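Local coordinates for cytoplasmic protein (Cryptococcus neoformans var. grubii serotype A, PDB 7LPO) that probably hydrolyses steryl beta-glucosides, acting as a sterylglucosidase of glycoside hydrolase family 5, at residues A[702-713]-A[742-753]. Numbering follows the deposited sequence.
Sequences NEQVYTEIYLPF and RVEIQGQTLRWW
Strand 707-710 runs antiparallel to strand 749-753, pairing Thr707 with Trp752 and Ile709 with Leu750 as hydrogen-bonded pairs, and a further backbone bond from Leu711 N to Gln748 O (2.8 Å) carries the ladder to the hairpin turn. Beyond it, the extended side chain of Gln748 lies across Phe713, with CG over the ring centre (3.4 Å to the centroid) and the amide stacked on the ring, the planes 12° apart. Gln748 OE1 accepts a bond from Phe713 N (2.8 Å) on a lone pair, gripping the first turn of helix 713-716, while NE2 bonds to Ala93 O, which also receives Tyr710 OH. The hairpin 742-753, closed by a type II' turn from Gln746 to Thr749, belongs to the C-terminal beta domain of this family 5 enzyme; strand 707-710 sits between it and strand 669-673. On one face of this sheet Ile709, Leu750 and Trp752 pack on Ile766 of strand 761-770, as in a beta sandwich. At the other end, Tyr706 CB rests over the five-membered ring of Trp753 (3.9 Å to the centroid); with CG held between its backbone N and carbonyl carbon (chi1 47°), the phenol lies beside the indole, pointing the same way, their planes oblique. Trp753 NE1 makes a nearly straight bond to Glu703 O (3.1 Å), within the indole plane but above the carbonyl plane. Over the opposite indole face lies the Arg742 guanidinium, whose NH2 forms an edge-on salt bridge with Glu703 OE1 (2.6 Å). Arg751 slants across Tyr706, CD 3.5 Å from Tyr706 CE1, its guanidinium nearly perpendicular to the ring and its NH2 salt-bridged to Asp646.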
loop_
_atom_site.group_PDB
_atom_site.type_symbol
_atom_site.label_atom_id
_atom_site.label_comp_id
_atom_site.label_asym_id
_atom_site.label_seq_id
_atom_site.Cartn_x
_atom_site.Cartn_y
_atom_site.Cartn_z
ATOM N N ASN A 702 -16.268 -15.808 -29.838
ATOM C CA ASN A 702 -15.991 -16.717 -30.943
ATOM C C ASN A 702 -14.935 -17.711 -30.476
ATOM O O ASN A 702 -14.652 -17.822 -29.278
ATOM C CB ASN A 702 -15.572 -15.952 -32.204
ATOM C CG ASN A 702 -14.348 -15.091 -31.992
ATOM O OD1 ASN A 702 -13.313 -15.561 -31.523
ATOM N ND2 ASN A 702 -14.457 -13.819 -32.355
ATOM N N GLU A 703 -14.361 -18.450 -31.428
ATOM C CA GLU A 703 -13.426 -19.515 -31.089
ATOM C C GLU A 703 -12.124 -18.978 -30.527
ATOM O O GLU A 703 -11.396 -19.717 -29.857
ATOM C CB GLU A 703 -13.133 -20.370 -32.323
ATOM C CG GLU A 703 -14.356 -21.025 -32.937
ATOM C CD GLU A 703 -15.335 -21.540 -31.893
ATOM O OE1 GLU A 703 -15.029 -22.560 -31.238
ATOM O OE2 GLU A 703 -16.408 -20.918 -31.719
ATOM N N GLN A 704 -11.805 -17.719 -30.803
ATOM C CA GLN A 704 -10.594 -17.097 -30.307
ATOM C C GLN A 704 -10.859 -16.114 -29.176
ATOM O O GLN A 704 -9.901 -15.638 -28.558
ATOM C CB GLN A 704 -9.869 -16.373 -31.454
ATOM C CG GLN A 704 -8.887 -17.238 -32.240
ATOM C CD GLN A 704 -9.570 -18.352 -33.008
ATOM O OE1 GLN A 704 -9.127 -19.506 -32.973
ATOM N NE2 GLN A 704 -10.655 -18.017 -33.714
ATOM N N VAL A 705 -12.125 -15.796 -28.897
ATOM C CA VAL A 705 -12.507 -14.823 -27.875
ATOM C C VAL A 705 -13.473 -15.529 -26.933
ATOM O O VAL A 705 -14.663 -15.673 -27.234
ATOM C CB VAL A 705 -13.134 -13.559 -28.473
ATOM C CG1 VAL A 705 -13.450 -12.550 -27.384
ATOM C CG2 VAL A 705 -12.186 -12.961 -29.510
ATOM N N TYR A 706 -12.964 -15.956 -25.781
ATOM C CA TYR A 706 -13.707 -16.764 -24.833
ATOM C C TYR A 706 -13.297 -16.358 -23.425
ATOM O O TYR A 706 -12.361 -15.580 -23.217
ATOM C CB TYR A 706 -13.430 -18.253 -25.069
ATOM C CG TYR A 706 -11.960 -18.490 -25.216
ATOM C CD1 TYR A 706 -11.160 -18.664 -24.101
ATOM C CD2 TYR A 706 -11.353 -18.475 -26.466
ATOM C CE1 TYR A 706 -9.801 -18.844 -24.219
ATOM C CE2 TYR A 706 -9.978 -18.652 -26.598
ATOM C CZ TYR A 706 -9.214 -18.839 -25.468
ATOM O OH TYR A 706 -7.855 -19.017 -25.561
ATOM N N THR A 707 -14.001 -16.914 -22.450
ATOM C CA THR A 707 -13.713 -16.679 -21.048
ATOM C C THR A 707 -12.651 -17.656 -20.554
ATOM O O THR A 707 -12.684 -18.849 -20.877
ATOM C CB THR A 707 -14.996 -16.820 -20.233
ATOM O OG1 THR A 707 -15.936 -15.828 -20.667
ATOM C CG2 THR A 707 -14.733 -16.664 -18.751
ATOM N N GLU A 708 -11.699 -17.131 -19.783
ATOM C CA GLU A 708 -10.606 -17.905 -19.214
ATOM C C GLU A 708 -10.652 -17.778 -17.702
ATOM O O GLU A 708 -10.737 -16.668 -17.169
ATOM C CB GLU A 708 -9.239 -17.436 -19.717
ATOM C CG GLU A 708 -9.035 -17.588 -21.204
ATOM C CD GLU A 708 -7.656 -17.118 -21.660
ATOM O OE1 GLU A 708 -6.656 -17.791 -21.318
ATOM O OE2 GLU A 708 -7.579 -16.082 -22.360
ATOM N N ILE A 709 -10.584 -18.914 -17.023
ATOM C CA ILE A 709 -10.672 -18.998 -15.575
ATOM C C ILE A 709 -9.450 -19.754 -15.077
ATOM O O ILE A 709 -9.068 -20.779 -15.652
ATOM C CB ILE A 709 -11.977 -19.699 -15.132
ATOM C CG1 ILE A 709 -13.160 -18.745 -15.301
ATOM C CG2 ILE A 709 -11.854 -20.192 -13.709
ATOM C CD1 ILE A 709 -14.516 -19.452 -15.410
ATOM N N TYR A 710 -8.834 -19.245 -14.014
ATOM C CA TYR A 710 -7.737 -19.929 -13.342
ATOM C C TYR A 710 -8.303 -20.900 -12.311
ATOM O O TYR A 710 -9.106 -20.505 -11.460
ATOM C CB TYR A 710 -6.813 -18.912 -12.667
ATOM C CG TYR A 710 -5.806 -19.506 -11.705
ATOM C CD1 TYR A 710 -4.687 -20.185 -12.168
ATOM C CD2 TYR A 710 -5.962 -19.365 -10.334
ATOM C CE1 TYR A 710 -3.761 -20.723 -11.286
ATOM C CE2 TYR A 710 -5.058 -19.901 -9.455
ATOM C CZ TYR A 710 -3.952 -20.577 -9.930
ATOM O OH TYR A 710 -3.032 -21.097 -9.053
ATOM N N LEU A 711 -7.885 -22.160 -12.386
ATOM C CA LEU A 711 -8.279 -23.164 -11.396
ATOM C C LEU A 711 -7.040 -23.721 -10.708
ATOM O O LEU A 711 -6.275 -24.483 -11.330
ATOM C CB LEU A 711 -9.074 -24.289 -12.052
ATOM C CG LEU A 711 -10.400 -23.906 -12.712
ATOM C CD1 LEU A 711 -10.944 -25.114 -13.464
ATOM C CD2 LEU A 711 -11.413 -23.405 -11.710
ATOM N N PRO A 712 -6.797 -23.395 -9.440
ATOM C CA PRO A 712 -5.502 -23.735 -8.831
ATOM C C PRO A 712 -5.374 -25.217 -8.490
ATOM O O PRO A 712 -6.279 -25.825 -7.910
ATOM C CB PRO A 712 -5.458 -22.863 -7.568
ATOM C CG PRO A 712 -6.906 -22.631 -7.220
ATOM C CD PRO A 712 -7.664 -22.619 -8.538
ATOM N N PHE A 713 -4.216 -25.783 -8.841
ATOM C CA PHE A 713 -3.835 -27.098 -8.339
ATOM C C PHE A 713 -3.957 -27.171 -6.826
ATOM O O PHE A 713 -4.235 -28.239 -6.271
ATOM C CB PHE A 713 -2.382 -27.422 -8.720
ATOM C CG PHE A 713 -2.163 -27.690 -10.177
ATOM C CD1 PHE A 713 -3.098 -28.381 -10.927
ATOM C CD2 PHE A 713 -1.003 -27.264 -10.791
ATOM C CE1 PHE A 713 -2.881 -28.635 -12.268
ATOM C CE2 PHE A 713 -0.779 -27.505 -12.123
ATOM C CZ PHE A 713 -1.723 -28.194 -12.868
ATOM N N ARG A 742 -19.597 -24.522 -23.886
ATOM C CA ARG A 742 -18.702 -25.661 -23.732
ATOM C C ARG A 742 -17.421 -25.207 -23.042
ATOM O O ARG A 742 -17.071 -24.024 -23.053
ATOM C CB ARG A 742 -18.368 -26.301 -25.088
ATOM C CG ARG A 742 -17.541 -25.415 -25.993
ATOM C CD ARG A 742 -17.314 -26.038 -27.378
ATOM N NE ARG A 742 -16.614 -25.117 -28.281
ATOM C CZ ARG A 742 -15.292 -25.001 -28.353
ATOM N NH1 ARG A 742 -14.515 -25.754 -27.587
ATOM N NH2 ARG A 742 -14.744 -24.135 -29.196
ATOM N N VAL A 743 -16.708 -26.170 -22.450
ATOM C CA VAL A 743 -15.503 -25.887 -21.678
ATOM C C VAL A 743 -14.424 -26.917 -21.989
ATOM O O VAL A 743 -14.700 -28.035 -22.429
ATOM C CB VAL A 743 -15.774 -25.885 -20.154
ATOM C CG1 VAL A 743 -17.031 -25.086 -19.818
ATOM C CG2 VAL A 743 -15.923 -27.316 -19.644
ATOM N N GLU A 744 -13.177 -26.528 -21.728
ATOM C CA GLU A 744 -12.048 -27.447 -21.754
ATOM C C GLU A 744 -10.982 -26.906 -20.811
ATOM O O GLU A 744 -10.799 -25.693 -20.694
ATOM C CB GLU A 744 -11.498 -27.632 -23.174
ATOM C CG GLU A 744 -10.534 -26.575 -23.629
ATOM C CD GLU A 744 -9.814 -26.955 -24.917
ATOM O OE1 GLU A 744 -10.433 -27.622 -25.776
ATOM O OE2 GLU A 744 -8.625 -26.583 -25.066
ATOM N N ILE A 745 -10.282 -27.814 -20.138
ATOM C CA ILE A 745 -9.269 -27.455 -19.156
ATOM C C ILE A 745 -7.895 -27.833 -19.691
ATOM O O ILE A 745 -7.738 -28.861 -20.362
ATOM C CB ILE A 745 -9.520 -28.145 -17.799
ATOM C CG1 ILE A 745 -9.581 -29.663 -17.974
ATOM C CG2 ILE A 745 -10.826 -27.666 -17.161
ATOM C CD1 ILE A 745 -9.740 -30.450 -16.670
ATOM N N GLN A 746 -6.897 -27.010 -19.374
ATOM C CA GLN A 746 -5.503 -27.309 -19.687
ATOM C C GLN A 746 -4.652 -26.754 -18.555
ATOM O O GLN A 746 -4.744 -25.566 -18.241
ATOM C CB GLN A 746 -5.088 -26.706 -21.032
ATOM C CG GLN A 746 -3.575 -26.582 -21.208
ATOM C CD GLN A 746 -3.167 -26.164 -22.613
ATOM O OE1 GLN A 746 -3.589 -25.120 -23.110
ATOM N NE2 GLN A 746 -2.342 -26.983 -23.261
ATOM N N GLY A 747 -3.833 -27.596 -17.945
ATOM C CA GLY A 747 -3.034 -27.139 -16.818
ATOM C C GLY A 747 -3.938 -26.596 -15.728
ATOM O O GLY A 747 -4.845 -27.280 -15.252
ATOM N N GLN A 748 -3.714 -25.342 -15.334
ATOM C CA GLN A 748 -4.566 -24.661 -14.369
ATOM C C GLN A 748 -5.531 -23.679 -15.033
ATOM O O GLN A 748 -6.010 -22.745 -14.378
ATOM C CB GLN A 748 -3.706 -23.933 -13.335
ATOM C CG GLN A 748 -2.927 -24.869 -12.423
ATOM C CD GLN A 748 -2.111 -24.121 -11.393
ATOM O OE1 GLN A 748 -2.396 -24.174 -10.196
ATOM N NE2 GLN A 748 -1.092 -23.408 -11.856
ATOM N N THR A 749 -5.838 -23.882 -16.306
ATOM C CA THR A 749 -6.674 -22.975 -17.078
ATOM C C THR A 749 -7.950 -23.680 -17.506
ATOM O O THR A 749 -7.903 -24.805 -18.017
ATOM C CB THR A 749 -5.933 -22.464 -18.319
ATOM O OG1 THR A 749 -4.657 -21.930 -17.940
ATOM C CG2 THR A 749 -6.739 -21.375 -19.037
ATOM N N LEU A 750 -9.082 -23.013 -17.297
ATOM C CA LEU A 750 -10.371 -23.422 -17.833
ATOM C C LEU A 750 -10.784 -22.429 -18.911
ATOM O O LEU A 750 -10.730 -21.214 -18.692
ATOM C CB LEU A 750 -11.422 -23.475 -16.727
ATOM C CG LEU A 750 -12.873 -23.592 -17.183
ATOM C CD1 LEU A 750 -13.064 -24.832 -18.015
ATOM C CD2 LEU A 750 -13.772 -23.614 -15.973
ATOM N N ARG A 751 -11.185 -22.942 -20.071
ATOM C CA ARG A 751 -11.603 -22.118 -21.198
ATOM C C ARG A 751 -13.073 -22.384 -21.462
ATOM O O ARG A 751 -13.489 -23.541 -21.526
ATOM C CB ARG A 751 -10.769 -22.417 -22.444
ATOM C CG ARG A 751 -9.305 -22.060 -22.271
ATOM C CD ARG A 751 -8.546 -22.075 -23.591
ATOM N NE ARG A 751 -7.187 -21.559 -23.415
ATOM C CZ ARG A 751 -6.133 -22.314 -23.114
ATOM N NH1 ARG A 751 -6.272 -23.627 -22.966
ATOM N NH2 ARG A 751 -4.936 -21.762 -22.964
ATOM N N TRP A 752 -13.852 -21.316 -21.619
ATOM C CA TRP A 752 -15.309 -21.389 -21.618
ATOM C C TRP A 752 -15.856 -20.594 -22.797
ATOM O O TRP A 752 -15.863 -19.356 -22.775
ATOM C CB TRP A 752 -15.850 -20.874 -20.288
ATOM C CG TRP A 752 -17.324 -21.014 -20.111
ATOM C CD1 TRP A 752 -18.166 -21.836 -20.805
ATOM C CD2 TRP A 752 -18.140 -20.311 -19.168
ATOM N NE1 TRP A 752 -19.453 -21.684 -20.353
ATOM C CE2 TRP A 752 -19.463 -20.750 -19.351
ATOM C CE3 TRP A 752 -17.879 -19.349 -18.191
ATOM C CZ2 TRP A 752 -20.515 -20.268 -18.588
ATOM C CZ3 TRP A 752 -18.925 -18.872 -17.441
ATOM C CH2 TRP A 752 -20.225 -19.332 -17.637
ATOM N N TRP A 753 -16.292 -21.308 -23.833
ATOM C CA TRP A 753 -16.927 -20.705 -24.995
ATOM C C TRP A 753 -18.437 -20.732 -24.815
ATOM O O TRP A 753 -18.994 -21.727 -24.336
ATOM C CB TRP A 753 -16.585 -21.454 -26.285
ATOM C CG TRP A 753 -15.142 -21.482 -26.685
ATOM C CD1 TRP A 753 -14.539 -20.697 -27.618
ATOM C CD2 TRP A 753 -14.136 -22.369 -26.197
ATOM N NE1 TRP A 753 -13.214 -21.031 -27.738
ATOM C CE2 TRP A 753 -12.940 -22.053 -26.870
ATOM C CE3 TRP A 753 -14.129 -23.399 -25.254
ATOM C CZ2 TRP A 753 -11.751 -22.726 -26.624
ATOM C CZ3 TRP A 753 -12.947 -24.067 -25.015
ATOM C CH2 TRP A 753 -11.780 -23.732 -25.695
#